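Local coordinates for protein DNA polymerase sliding clamp 2 (Thermococcus kodakarensis, PDB 3LX2) that probably acts as a ring-shaped homotrimeric platform that encircles DNA and tethers the DNA polymerase and other replication proteins to it, at residues F13-F24 / L73-K81; I208-I219 / L228-D236. All coordinates share one frame; numbering follows the deposited sequence.

Contact 1. Residues F13-F24 / L73-K81; sequences FESLIATLEKFF and LKRFLKVLK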
# COMPACT_ATOMS: atom_id res chain seq x y z
N PHE A 13 10.30 12.02 -15.47
CA PHE A 13 11.34 11.19 -16.15
C PHE A 13 11.45 9.78 -15.60
O PHE A 13 11.75 8.84 -16.35
CB PHE A 13 12.69 11.85 -16.01
CG PHE A 13 13.57 11.66 -17.16
CD1 PHE A 13 14.52 10.65 -17.16
CD2 PHE A 13 13.52 12.53 -18.24
CE1 PHE A 13 15.41 10.49 -18.23
CE2 PHE A 13 14.44 12.35 -19.37
CZ PHE A 13 15.37 11.30 -19.34
N GLU A 14 11.24 9.63 -14.29
CA GLU A 14 11.18 8.31 -13.64
C GLU A 14 10.21 7.40 -14.40
O GLU A 14 10.42 6.22 -14.54
CB GLU A 14 10.67 8.48 -12.21
CG GLU A 14 10.59 7.22 -11.34
CD GLU A 14 9.34 6.41 -11.61
OE1 GLU A 14 8.38 6.99 -12.14
OE2 GLU A 14 9.32 5.19 -11.37
N SER A 15 9.14 7.99 -14.89
CA SER A 15 8.04 7.28 -15.37
C SER A 15 8.26 6.78 -16.81
O SER A 15 7.85 5.68 -17.20
CB SER A 15 6.80 8.16 -15.17
OG SER A 15 6.04 8.01 -16.33
N LEU A 16 8.98 7.55 -17.60
CA LEU A 16 9.56 7.05 -18.83
C LEU A 16 10.58 5.95 -18.57
O LEU A 16 10.65 4.95 -19.31
CB LEU A 16 10.29 8.18 -19.49
CG LEU A 16 10.93 7.85 -20.82
CD1 LEU A 16 9.86 7.67 -21.90
CD2 LEU A 16 11.91 9.01 -21.17
N ILE A 17 11.41 6.11 -17.56
CA ILE A 17 12.43 5.09 -17.38
C ILE A 17 11.79 3.78 -16.94
O ILE A 17 12.27 2.69 -17.35
CB ILE A 17 13.58 5.56 -16.47
CG1 ILE A 17 14.31 6.74 -17.13
CG2 ILE A 17 14.59 4.50 -16.24
CD1 ILE A 17 14.72 6.49 -18.49
N ALA A 18 10.71 3.90 -16.15
CA ALA A 18 9.96 2.76 -15.64
C ALA A 18 9.37 1.95 -16.82
O ALA A 18 9.39 0.73 -16.83
CB ALA A 18 8.85 3.20 -14.63
N THR A 19 8.88 2.63 -17.83
CA THR A 19 8.37 1.89 -18.94
C THR A 19 9.50 1.12 -19.69
O THR A 19 9.35 -0.03 -20.03
CB THR A 19 7.58 2.83 -19.78
OG1 THR A 19 6.68 3.49 -18.90
CG2 THR A 19 6.82 2.12 -20.84
N LEU A 20 10.67 1.73 -19.82
CA LEU A 20 11.77 1.12 -20.56
C LEU A 20 12.33 -0.09 -19.84
O LEU A 20 12.61 -1.12 -20.47
CB LEU A 20 12.88 2.13 -20.89
CG LEU A 20 12.40 3.37 -21.63
CD1 LEU A 20 13.56 4.35 -22.05
CD2 LEU A 20 11.56 2.98 -22.83
N GLU A 21 12.48 0.03 -18.53
CA GLU A 21 13.14 -1.03 -17.76
C GLU A 21 12.33 -2.32 -17.85
O GLU A 21 12.84 -3.41 -17.60
CB GLU A 21 13.30 -0.59 -16.31
CG GLU A 21 14.20 -1.48 -15.42
CD GLU A 21 13.47 -2.66 -14.87
OE1 GLU A 21 12.27 -2.50 -14.59
OE2 GLU A 21 14.05 -3.75 -14.74
N LYS A 22 11.05 -2.19 -18.19
CA LYS A 22 10.20 -3.36 -18.24
C LYS A 22 10.64 -4.28 -19.35
O LYS A 22 10.48 -5.45 -19.22
CB LYS A 22 8.71 -3.00 -18.42
CG LYS A 22 8.05 -2.40 -17.16
CD LYS A 22 8.23 -3.35 -15.97
CE LYS A 22 7.83 -2.70 -14.67
NZ LYS A 22 6.37 -2.52 -14.65
N PHE A 23 11.25 -3.73 -20.42
CA PHE A 23 11.59 -4.49 -21.62
C PHE A 23 13.05 -4.71 -21.89
O PHE A 23 13.39 -5.68 -22.58
CB PHE A 23 11.00 -3.82 -22.88
CG PHE A 23 9.53 -3.61 -22.79
CD1 PHE A 23 8.66 -4.69 -22.99
CD2 PHE A 23 9.01 -2.36 -22.46
CE1 PHE A 23 7.26 -4.51 -22.90
CE2 PHE A 23 7.63 -2.17 -22.36
CZ PHE A 23 6.75 -3.26 -22.59
N PHE A 24 13.89 -3.80 -21.40
CA PHE A 24 15.31 -3.79 -21.67
C PHE A 24 16.13 -3.68 -20.42
O PHE A 24 15.76 -2.98 -19.50
CB PHE A 24 15.67 -2.62 -22.58
CG PHE A 24 14.65 -2.37 -23.64
CD1 PHE A 24 14.55 -3.23 -24.75
CD2 PHE A 24 13.79 -1.32 -23.53
CE1 PHE A 24 13.59 -2.99 -25.73
CE2 PHE A 24 12.84 -1.08 -24.49
CZ PHE A 24 12.73 -1.92 -25.60
N LEU A 73 19.52 0.05 -16.97
CA LEU A 73 18.25 0.71 -16.83
C LEU A 73 17.76 0.59 -15.38
O LEU A 73 17.34 1.56 -14.75
CB LEU A 73 17.22 0.22 -17.86
CG LEU A 73 17.04 0.96 -19.20
CD1 LEU A 73 16.34 0.12 -20.32
CD2 LEU A 73 16.29 2.27 -19.04
N LYS A 74 17.89 -0.60 -14.83
CA LYS A 74 17.44 -0.83 -13.49
C LYS A 74 18.27 -0.05 -12.49
O LYS A 74 17.78 0.23 -11.43
CB LYS A 74 17.46 -2.33 -13.16
CG LYS A 74 17.07 -2.64 -11.73
CD LYS A 74 17.23 -4.12 -11.32
CE LYS A 74 16.20 -5.04 -11.98
NZ LYS A 74 16.72 -5.59 -13.25
N ARG A 75 19.53 0.27 -12.78
CA ARG A 75 20.34 1.02 -11.79
C ARG A 75 19.84 2.48 -11.72
O ARG A 75 19.68 3.07 -10.64
CB ARG A 75 21.80 1.03 -12.20
CG ARG A 75 22.73 0.18 -11.37
CD ARG A 75 24.16 0.55 -11.80
NE ARG A 75 25.00 0.69 -10.61
CZ ARG A 75 26.18 0.10 -10.42
NH1 ARG A 75 26.72 -0.67 -11.36
NH2 ARG A 75 26.82 0.33 -9.28
N PHE A 76 19.60 3.02 -12.90
CA PHE A 76 19.19 4.37 -13.11
C PHE A 76 17.81 4.54 -12.56
O PHE A 76 17.49 5.57 -12.01
CB PHE A 76 19.14 4.60 -14.61
CG PHE A 76 18.89 6.02 -15.00
CD1 PHE A 76 19.42 7.07 -14.25
CD2 PHE A 76 18.17 6.31 -16.14
CE1 PHE A 76 19.22 8.40 -14.63
CE2 PHE A 76 17.93 7.64 -16.52
CZ PHE A 76 18.47 8.69 -15.76
N LEU A 77 16.98 3.53 -12.73
CA LEU A 77 15.59 3.61 -12.30
C LEU A 77 15.51 3.72 -10.80
O LEU A 77 14.71 4.51 -10.28
CB LEU A 77 14.75 2.43 -12.80
CG LEU A 77 13.29 2.41 -12.29
CD1 LEU A 77 12.54 3.66 -12.72
CD2 LEU A 77 12.61 1.13 -12.79
N LYS A 78 16.34 2.96 -10.10
CA LYS A 78 16.38 3.09 -8.62
C LYS A 78 16.72 4.49 -8.11
O LYS A 78 16.11 4.95 -7.14
CB LYS A 78 17.29 2.04 -7.95
CG LYS A 78 16.76 0.64 -8.17
CD LYS A 78 17.74 -0.42 -7.63
CE LYS A 78 17.00 -1.74 -7.40
NZ LYS A 78 17.75 -2.65 -6.43
N VAL A 79 17.66 5.17 -8.76
CA VAL A 79 17.99 6.53 -8.43
C VAL A 79 16.77 7.37 -8.64
O VAL A 79 16.40 8.17 -7.77
CB VAL A 79 19.07 7.09 -9.32
CG1 VAL A 79 19.18 8.57 -9.12
CG2 VAL A 79 20.43 6.39 -9.05
N LEU A 80 16.12 7.18 -9.78
CA LEU A 80 15.01 8.04 -10.13
C LEU A 80 13.81 7.84 -9.19
O LEU A 80 13.01 8.75 -8.98
CB LEU A 80 14.63 7.90 -11.61
CG LEU A 80 15.69 8.37 -12.61
CD1 LEU A 80 15.21 8.02 -13.98
CD2 LEU A 80 15.90 9.90 -12.51
N LYS A 81 13.73 6.65 -8.60
CA LYS A 81 12.63 6.38 -7.70
C LYS A 81 12.85 7.12 -6.39
O LYS A 81 11.94 7.21 -5.58
CB LYS A 81 12.44 4.87 -7.52
CG LYS A 81 11.66 4.17 -8.68
CD LYS A 81 11.68 2.65 -8.54
CE LYS A 81 10.37 1.99 -8.94
NZ LYS A 81 9.31 2.29 -7.87

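Contact 2. Residues I208-I219 / L228-D236; sequences ILRSLADADEVI and LLLKYMVRD. With SO4 (sulfate ion), chain D.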
# COMPACT_ATOMS: atom_id res chain seq x y z
N ILE A 208 3.55 -1.25 -21.08
CA ILE A 208 3.70 -0.02 -21.84
C ILE A 208 2.86 1.10 -21.20
O ILE A 208 3.37 2.19 -21.02
CB ILE A 208 3.32 -0.22 -23.34
CG1 ILE A 208 4.28 -1.20 -24.02
CG2 ILE A 208 3.19 1.14 -24.10
CD1 ILE A 208 3.97 -1.54 -25.51
N LEU A 209 1.59 0.82 -20.88
CA LEU A 209 0.56 1.79 -20.42
C LEU A 209 0.59 2.12 -18.93
O LEU A 209 -0.11 3.01 -18.49
CB LEU A 209 -0.85 1.26 -20.76
CG LEU A 209 -1.20 0.92 -22.24
CD1 LEU A 209 -2.47 0.02 -22.41
CD2 LEU A 209 -1.26 2.18 -23.17
N ARG A 210 1.40 1.43 -18.14
CA ARG A 210 1.34 1.65 -16.68
C ARG A 210 1.81 3.00 -16.18
O ARG A 210 1.21 3.53 -15.27
CB ARG A 210 2.02 0.53 -15.92
CG ARG A 210 1.84 0.60 -14.41
CD ARG A 210 2.57 -0.61 -13.72
NE ARG A 210 1.78 -1.84 -13.83
CZ ARG A 210 2.11 -2.90 -14.56
NH1 ARG A 210 3.23 -2.93 -15.28
NH2 ARG A 210 1.30 -3.96 -14.55
N SER A 211 2.88 3.56 -16.74
CA SER A 211 3.34 4.92 -16.33
C SER A 211 2.35 6.07 -16.63
O SER A 211 2.20 6.97 -15.82
CB SER A 211 4.69 5.27 -16.96
OG SER A 211 5.73 4.57 -16.33
N LEU A 212 1.68 6.03 -17.77
CA LEU A 212 0.77 7.07 -18.20
C LEU A 212 -0.39 7.33 -17.22
O LEU A 212 -0.86 6.41 -16.53
CB LEU A 212 0.20 6.70 -19.57
CG LEU A 212 1.24 6.52 -20.67
CD1 LEU A 212 0.48 6.23 -21.89
CD2 LEU A 212 2.08 7.80 -20.85
N ALA A 213 -0.83 8.57 -17.18
CA ALA A 213 -2.00 8.91 -16.34
C ALA A 213 -3.27 8.69 -17.18
O ALA A 213 -3.18 8.78 -18.42
CB ALA A 213 -1.91 10.35 -15.83
N ASP A 214 -4.41 8.41 -16.54
CA ASP A 214 -5.60 7.97 -17.31
C ASP A 214 -5.94 8.94 -18.41
O ASP A 214 -6.48 8.56 -19.46
CB ASP A 214 -6.83 7.76 -16.43
CG ASP A 214 -6.74 6.51 -15.57
OD1 ASP A 214 -5.90 5.60 -15.81
OD2 ASP A 214 -7.51 6.46 -14.61
N ALA A 215 -5.59 10.19 -18.16
CA ALA A 215 -6.03 11.28 -18.99
C ALA A 215 -5.08 11.53 -20.21
O ALA A 215 -5.51 12.06 -21.22
CB ALA A 215 -6.20 12.54 -18.11
N ASP A 216 -3.83 11.09 -20.13
CA ASP A 216 -2.93 11.06 -21.33
C ASP A 216 -3.57 10.47 -22.60
O ASP A 216 -4.14 9.36 -22.62
CB ASP A 216 -1.61 10.33 -21.04
CG ASP A 216 -0.82 10.95 -19.88
OD1 ASP A 216 -0.98 12.16 -19.62
OD2 ASP A 216 -0.05 10.24 -19.21
N GLU A 217 -3.47 11.22 -23.67
CA GLU A 217 -3.82 10.72 -24.98
C GLU A 217 -2.76 9.73 -25.47
O GLU A 217 -1.54 9.93 -25.28
CB GLU A 217 -3.99 11.86 -25.95
CG GLU A 217 -5.17 12.77 -25.57
CD GLU A 217 -5.35 14.00 -26.47
OE1 GLU A 217 -5.05 13.96 -27.69
OE2 GLU A 217 -5.82 15.02 -25.91
N VAL A 218 -3.26 8.64 -26.06
CA VAL A 218 -2.45 7.62 -26.65
C VAL A 218 -2.94 7.43 -28.06
O VAL A 218 -4.12 7.25 -28.28
CB VAL A 218 -2.65 6.24 -25.98
CG1 VAL A 218 -1.83 5.13 -26.73
CG2 VAL A 218 -2.37 6.30 -24.45
N ILE A 219 -2.00 7.40 -28.98
CA ILE A 219 -2.26 7.16 -30.39
C ILE A 219 -2.05 5.67 -30.71
O ILE A 219 -1.05 5.09 -30.31
CB ILE A 219 -1.29 8.05 -31.24
CG1 ILE A 219 -1.63 9.53 -31.01
CG2 ILE A 219 -1.25 7.59 -32.73
CD1 ILE A 219 -0.74 10.55 -31.79
N LEU A 228 1.55 -3.60 -33.84
CA LEU A 228 0.70 -2.52 -33.29
C LEU A 228 1.56 -1.31 -32.92
O LEU A 228 2.61 -1.48 -32.33
CB LEU A 228 -0.02 -3.00 -32.03
CG LEU A 228 -0.60 -1.96 -31.04
CD1 LEU A 228 -1.91 -1.37 -31.55
CD2 LEU A 228 -0.83 -2.56 -29.63
N LEU A 229 1.09 -0.10 -33.23
CA LEU A 229 1.73 1.14 -32.69
C LEU A 229 0.97 1.73 -31.50
O LEU A 229 -0.24 1.87 -31.55
CB LEU A 229 1.96 2.22 -33.75
CG LEU A 229 2.42 3.61 -33.19
CD1 LEU A 229 3.88 3.61 -32.64
CD2 LEU A 229 2.19 4.82 -34.16
N LEU A 230 1.69 2.02 -30.43
CA LEU A 230 1.16 2.86 -29.37
C LEU A 230 2.21 3.95 -29.17
O LEU A 230 3.41 3.67 -28.90
CB LEU A 230 0.99 2.10 -28.05
CG LEU A 230 0.16 0.83 -27.87
CD1 LEU A 230 0.07 0.55 -26.41
CD2 LEU A 230 -1.24 1.00 -28.42
N LYS A 231 1.74 5.18 -29.32
CA LYS A 231 2.57 6.35 -29.31
C LYS A 231 2.03 7.36 -28.29
O LYS A 231 0.82 7.64 -28.24
CB LYS A 231 2.60 6.96 -30.71
CG LYS A 231 3.25 8.35 -30.84
CD LYS A 231 3.35 8.64 -32.35
CE LYS A 231 3.88 10.02 -32.63
NZ LYS A 231 4.43 10.09 -34.01
N TYR A 232 2.94 7.87 -27.46
CA TYR A 232 2.59 9.00 -26.62
C TYR A 232 3.44 10.24 -26.81
O TYR A 232 4.68 10.17 -26.85
CB TYR A 232 2.34 8.66 -25.14
CG TYR A 232 3.36 7.86 -24.31
CD1 TYR A 232 3.28 6.44 -24.22
CD2 TYR A 232 4.30 8.51 -23.48
CE1 TYR A 232 4.18 5.69 -23.39
CE2 TYR A 232 5.20 7.75 -22.62
CZ TYR A 232 5.13 6.36 -22.59
OH TYR A 232 5.98 5.62 -21.76
N MET A 233 2.75 11.36 -26.96
CA MET A 233 3.38 12.68 -27.08
C MET A 233 3.81 13.09 -25.70
O MET A 233 3.06 12.89 -24.76
CB MET A 233 2.40 13.67 -27.65
CG MET A 233 2.00 13.36 -29.05
SD MET A 233 3.43 12.84 -30.03
CE MET A 233 2.80 13.19 -31.69
N VAL A 234 5.04 13.57 -25.54
CA VAL A 234 5.48 13.99 -24.17
C VAL A 234 5.64 15.51 -24.13
O VAL A 234 6.39 16.09 -24.89
CB VAL A 234 6.66 13.15 -23.57
CG1 VAL A 234 7.32 12.28 -24.62
CG2 VAL A 234 7.68 14.00 -22.79
N ARG A 235 4.81 16.14 -23.30
CA ARG A 235 4.63 17.59 -23.28
C ARG A 235 4.56 18.23 -24.64
O ARG A 235 5.22 19.26 -24.88
CB ARG A 235 5.75 18.28 -22.48
CG ARG A 235 5.73 18.04 -20.99
CD ARG A 235 6.93 18.72 -20.40
NE ARG A 235 7.15 18.39 -19.00
CZ ARG A 235 8.07 18.98 -18.25
NH1 ARG A 235 8.86 19.91 -18.78
NH2 ARG A 235 8.21 18.62 -16.98
N ASP A 236 3.78 17.64 -25.54
CA ASP A 236 3.55 18.26 -26.86
C ASP A 236 4.87 18.68 -27.47
O ASP A 236 5.15 19.90 -27.61
CB ASP A 236 2.62 19.49 -26.73
CG ASP A 236 1.24 19.29 -27.43
OD1 ASP A 236 0.52 18.31 -27.08
OD2 ASP A 236 0.88 20.13 -28.30
S SO4 D . -4.21 9.09 -13.04
O1 SO4 D . -4.56 8.19 -14.15
O2 SO4 D . -2.78 8.99 -12.72
O3 SO4 D . -4.60 10.45 -13.46
O4 SO4 D . -4.89 8.67 -11.82

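Contact 1. Residues F13-F24 / L73-K81
Helix 13-21 and helix 73-80 run side by side in nearly antiparallel directions, their axes 9.4 Å apart at closest and at 151° to each other, so that Glu14 lies opposite Leu80 and Glu21 opposite Leu73. Ile17 is a knob in a hole made by Leu73, Phe76, Leu77 and Leu80. Its CG1 branch, held beside the backbone N (chi1 -63°), meets Leu80 CD1 at 3.5 Å and Phe76 CE2 at 3.8 Å. Its CG2 branch turns instead to Leu73 CD2 and Leu77 CB. Leu77 is a knob in return, among Glu14, Ile17, Ala18 and Glu21. One of its methyls, CD1, reaches Glu14 and Ala18; the other, CD2, lies against Glu21 CB. In the PCNA fold such helices line the inside of the ring, and this pair belongs to the N-terminal domain. Phe13, Phe76 and Leu80 face strand 88-93, where Leu89 and Leu91 lie. The Phe13 and Phe76 rings meet edge to edge, with 4.2 Å between Phe13 CE1 and Phe76 CE2. At the other end Leu73 CD1 packs on Phe24 CB at 3.6 Å. The more exposed side of the pair is polar. Glu21 bends at chi2 (-83°), and its OE2 forms a salt bridge with Lys74 NZ at 3.6 Å. Glu14 bends in the same way and lays OE2 beside Lys81 CG.

Contact 2. Residues I208-I219 / L228-D236
Leu212 lies flat over one face of the Tyr232 ring. Its CD2 methyl stands 3.4 Å from the ring centroid and only 9° off the ring normal, a well-centred CH-pi contact. The second methyl, CD1, sits nearer one side of the ring, 3.6 Å from Tyr232 CD1. Tyr232 has chi1 52°, with CG between its backbone N and carbonyl carbon, and this swings the ring under Leu212. Leu230 points to the same side of its strand as Tyr232. Its CD1 is shared by Ile208 CG2 and Leu209 CD2, each 3.9 Å from it, and the Leu209 side chain crosses that of Leu230 at about a right angle. Val218 CG1 adds a looser contact with Leu230 CB.

Ile219 and Lys231 are on the other face of the sheet, with their CB atoms 4.1 Å apart. The extended chain of Lys231 then leads away to a salt bridge with Glu239. These two residues form an antiparallel hydrogen-bonded pair, Ile219 N to Lys231 O at 2.9 Å and Lys231 N to Ile219 O at 3.0 Å.

The link from the helix to strand 217-222 holds a type I turn, Ala213 to Asp216. Asp216 OD2 accepts from Ala213 N, met from above the carboxylate plane. A sulfate ion, probably from the crystallisation liquor, is modelled beside Asp214, but its contact with Asp214 N is too short to be trusted. The whole is an antiparallel beta hairpin, strands 217-222 and 228-234, with the end of helix 202-209 and the loop after it packed on the face that carries Leu230 and Tyr232, part of the C-terminal domain of the PCNA fold.

Contact 1 comes first along the chain and is complete before contact 2 begins. The first belongs to the N-terminal domain and the second to the C-terminal domain; their centres are about 16 Å apart. They meet directly where helix 10-21 and the residues just after it come against the last turn of helix 202-209 and the residues that follow. Ser211 OG is probably hydrogen-bonded to Ser15 O and Thr19 OG1, and Phe23 packs on Ile208. Below them, one antiparallel sheet spans both domains: strand 47-54 lies under helix 10-21 and pairs with strand 238-244, which pairs in turn with strand 228-234. Sheet and helices therefore join the two domains into one subunit of the trimeric ring.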